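Local coordinates for cell division control protein 4 (Saccharomyces cerevisiae, PDB 3V7D), which serves as the substrate-recognition subunit of an SCF E3 ubiquitin ligase, binding phosphorylated targets such as the CDK inhibitor SIC1 for ubiquitination, at residues K51-W56 with L85-R90. The protein carries 1 engineered substitution. Numbering follows the deposited sequence.
Sequences KSTSLW and LSQQDR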
ATOM      1  N   LYS B  51     -24.454  -4.450   2.400  1.00 41.99           N
ATOM      2  CA  LYS B  51     -24.763  -5.185   1.186  1.00 42.51           C
ATOM      3  C   LYS B  51     -23.669  -4.991   0.140  1.00 40.67           C
ATOM      4  O   LYS B  51     -23.365  -5.901  -0.628  1.00 37.05           O
ATOM      5  CB  LYS B  51     -26.091  -4.681   0.627  1.00 46.05           C
ATOM      6  CG  LYS B  51     -27.067  -5.737   0.168  1.00 58.39           C
ATOM      7  CD  LYS B  51     -28.341  -5.045  -0.317  1.00 68.07           C
ATOM      8  CE  LYS B  51     -29.394  -6.020  -0.812  1.00 72.97           C
ATOM      9  NZ  LYS B  51     -30.090  -6.715   0.306  1.00 72.84           N
ATOM     10  N   SER B  52     -23.076  -3.803   0.104  1.00 42.35           N
ATOM     11  CA  SER B  52     -22.133  -3.477  -0.962  1.00 50.85           C
ATOM     12  C   SER B  52     -20.689  -3.786  -0.598  1.00 47.97           C
ATOM     13  O   SER B  52     -20.215  -3.435   0.480  1.00 45.34           O
ATOM     14  CB  SER B  52     -22.254  -2.008  -1.364  1.00 51.70           C
ATOM     15  OG  SER B  52     -22.005  -1.170  -0.252  1.00 47.43           O
ATOM     16  N   THR B  53     -19.998  -4.448  -1.517  1.00 51.44           N
ATOM     17  CA  THR B  53     -18.569  -4.665  -1.400  1.00 47.04           C
ATOM     18  C   THR B  53     -17.858  -3.377  -1.781  1.00 43.94           C
ATOM     19  O   THR B  53     -16.936  -2.935  -1.094  1.00 48.30           O
ATOM     20  CB  THR B  53     -18.107  -5.800  -2.338  1.00 47.81           C
ATOM     21  OG1 THR B  53     -18.530  -7.061  -1.805  1.00 49.82           O
ATOM     22  CG2 THR B  53     -16.592  -5.805  -2.486  1.00 49.44           C
ATOM     23  N   SER B  54     -18.319  -2.768  -2.870  1.00 40.23           N
ATOM     24  CA  SER B  54     -17.662  -1.607  -3.458  1.00 43.03           C
ATOM     25  C   SER B  54     -17.494  -0.454  -2.474  1.00 42.97           C
ATOM     26  O   SER B  54     -16.470   0.226  -2.482  1.00 50.97           O
ATOM     27  CB  SER B  54     -18.403  -1.141  -4.718  1.00 49.86           C
ATOM     28  OG  SER B  54     -19.707  -0.677  -4.411  1.00 58.09           O
ATOM     29  N   LEU B  55     -18.490  -0.245  -1.623  1.00 44.14           N
ATOM     30  CA  LEU B  55     -18.430   0.821  -0.629  1.00 39.54           C
ATOM     31  C   LEU B  55     -17.174   0.700   0.227  1.00 39.76           C
ATOM     32  O   LEU B  55     -16.443   1.670   0.412  1.00 41.49           O
ATOM     33  CB  LEU B  55     -19.677   0.788   0.254  1.00 38.39           C
ATOM     34  CG  LEU B  55     -19.928   1.910   1.262  1.00 43.57           C
ATOM     35  CD1 LEU B  55     -21.416   2.042   1.493  1.00 46.38           C
ATOM     36  CD2 LEU B  55     -19.221   1.646   2.581  1.00 48.18           C
ATOM     37  N   TRP B  56     -16.929  -0.498   0.747  1.00 44.52           N
ATOM     38  CA  TRP B  56     -15.792  -0.734   1.630  1.00 42.06           C
ATOM     39  C   TRP B  56     -14.493  -0.892   0.850  1.00 37.83           C
ATOM     40  O   TRP B  56     -13.420  -0.562   1.351  1.00 36.72           O
ATOM     41  CB  TRP B  56     -16.060  -1.938   2.534  1.00 45.36           C
ATOM     42  CG  TRP B  56     -17.231  -1.682   3.411  1.00 40.49           C
ATOM     43  CD1 TRP B  56     -18.492  -2.173   3.262  1.00 38.15           C
ATOM     44  CD2 TRP B  56     -17.269  -0.809   4.543  1.00 33.33           C
ATOM     45  NE1 TRP B  56     -19.310  -1.682   4.252  1.00 38.74           N
ATOM     46  CE2 TRP B  56     -18.582  -0.841   5.050  1.00 33.70           C
ATOM     47  CE3 TRP B  56     -16.316  -0.018   5.186  1.00 36.45           C
ATOM     48  CZ2 TRP B  56     -18.967  -0.104   6.164  1.00 35.80           C
ATOM     49  CZ3 TRP B  56     -16.699   0.712   6.293  1.00 44.49           C
ATOM     50  CH2 TRP B  56     -18.013   0.662   6.774  1.00 42.55           C
ATOM     51  N   LEU B  85     -17.626 -14.768   8.018  1.00 45.31           N
ATOM     52  CA  LEU B  85     -18.155 -13.445   7.688  1.00 42.67           C
ATOM     53  C   LEU B  85     -18.326 -13.267   6.185  1.00 40.48           C
ATOM     54  O   LEU B  85     -17.588 -13.849   5.388  1.00 40.09           O
ATOM     55  CB  LEU B  85     -17.244 -12.338   8.220  1.00 43.62           C
ATOM     56  CG  LEU B  85     -17.145 -12.136   9.731  1.00 46.68           C
ATOM     57  CD1 LEU B  85     -16.256 -10.947  10.030  1.00 44.12           C
ATOM     58  CD2 LEU B  85     -18.521 -11.949  10.346  1.00 42.25           C
ATOM     59  N   SER B  86     -19.302 -12.454   5.802  1.00 39.22           N
ATOM     60  CA  SER B  86     -19.487 -12.101   4.403  1.00 40.73           C
ATOM     61  C   SER B  86     -18.311 -11.243   3.950  1.00 41.37           C
ATOM     62  O   SER B  86     -17.590 -10.679   4.778  1.00 34.59           O
ATOM     63  CB  SER B  86     -20.779 -11.310   4.227  1.00 37.51           C
ATOM     64  OG  SER B  86     -20.637 -10.002   4.765  1.00 42.31           O
ATOM     65  N   GLN B  87     -18.123 -11.140   2.638  1.00 41.30           N
ATOM     66  CA  GLN B  87     -17.056 -10.311   2.098  1.00 42.87           C
ATOM     67  C   GLN B  87     -17.207  -8.865   2.547  1.00 39.83           C
ATOM     68  O   GLN B  87     -16.223  -8.214   2.883  1.00 38.38           O
ATOM     69  CB  GLN B  87     -17.020 -10.374   0.574  1.00 44.87           C
ATOM     70  CG  GLN B  87     -15.907  -9.525  -0.023  1.00 47.00           C
ATOM     71  CD  GLN B  87     -15.712  -9.775  -1.499  1.00 56.17           C
ATOM     72  OE1 GLN B  87     -14.695 -10.327  -1.913  1.00 63.18           O
ATOM     73  NE2 GLN B  87     -16.688  -9.369  -2.306  1.00 56.79           N
ATOM     74  N   GLN B  88     -18.444  -8.375   2.560  1.00 42.08           N
ATOM     75  CA  GLN B  88     -18.724  -6.999   2.961  1.00 38.82           C
ATOM     76  C   GLN B  88     -18.295  -6.737   4.402  1.00 37.81           C
ATOM     77  O   GLN B  88     -17.626  -5.745   4.688  1.00 37.02           O
ATOM     78  CB  GLN B  88     -20.213  -6.673   2.797  1.00 34.69           C
ATOM     79  CG  GLN B  88     -20.727  -6.720   1.360  1.00 36.81           C
ATOM     80  CD  GLN B  88     -21.227  -8.104   0.947  1.00 40.45           C
ATOM     81  OE1 GLN B  88     -20.831  -9.117   1.519  1.00 40.31           O
ATOM     82  NE2 GLN B  88     -22.110  -8.142  -0.046  1.00 38.45           N
ATOM     83  N   ASP B  89     -18.678  -7.632   5.304  1.00 33.53           N
ATOM     84  CA  ASP B  89     -18.345  -7.483   6.714  1.00 37.21           C
ATOM     85  C   ASP B  89     -16.840  -7.645   6.945  1.00 40.69           C
ATOM     86  O   ASP B  89     -16.266  -6.968   7.798  1.00 35.06           O
ATOM     87  CB  ASP B  89     -19.142  -8.477   7.572  1.00 42.24           C
ATOM     88  CG  ASP B  89     -20.640  -8.175   7.586  1.00 46.60           C
ATOM     89  OD1 ASP B  89     -21.032  -7.012   7.338  1.00 39.81           O
ATOM     90  OD2 ASP B  89     -21.429  -9.104   7.853  1.00 46.93           O
ATOM     91  N   ARG B  90     -16.213  -8.539   6.183  1.00 26.98           N
ATOM     92  CA  ARG B  90     -14.770  -8.724   6.241  1.00 31.60           C
ATOM     93  C   ARG B  90     -14.072  -7.408   5.924  1.00 36.64           C
ATOM     94  O   ARG B  90     -13.175  -6.979   6.652  1.00 33.80           O
ATOM     95  CB  ARG B  90     -14.312  -9.787   5.238  1.00 29.95           C
ATOM     96  CG  ARG B  90     -14.561 -11.222   5.656  1.00 38.42           C
ATOM     97  CD  ARG B  90     -14.259 -12.184   4.510  1.00 41.29           C
ATOM     98  NE  ARG B  90     -14.576 -13.569   4.854  1.00 45.26           N
ATOM     99  CZ  ARG B  90     -14.826 -14.521   3.959  1.00 46.64           C
ATOM    100  NH1 ARG B  90     -14.803 -14.237   2.663  1.00 47.45           N
ATOM    101  NH2 ARG B  90     -15.105 -15.756   4.357  1.00 42.47           N
TER
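Gln88 lays its CG methylene against the backbone leading into helix 53-62, where the F-box joins helix 87-106, the long helix that runs on toward the WD40 propeller. Gln88 CG sits 3.4 Å from Ser52 O, and the Thr53 and Gln88 CA atoms, 4.9 Å apart, mark the closest backbone approach. The glutamine chain bends at chi2 (89°), which swings CD round; from CD the amide reaches between the two segments, and Gln88 NE2 donates to Lys51 O at 2.6 Å with an N-H...O angle of 154°; the donor stands 48° out of the carbonyl plane, so it comes in from above. At the other end of the amide, OE1 accepts a weak bond from Ser86 OG. Ser86 is the N-cap residue of helix 87-106: its OG accepts from Asp89 N, 3.1 Å from Ser86 OG, so Gln88 links the capped helix start to the last loop turn before helix 53-62. The Asp89 carboxylate adds a second tie to the F-box through a salt bridge with Arg50, while its other oxygen pairs with Arg92. Thr53, whose side chain crosses that of Gln88 at about a right angle, also touches Leu91. Leu55 CD2 lies over the centre of one face of the Trp56 ring, 3.5 Å above its plane, and Trp56 CD1 comes within 3.9 Å of Gln88 O.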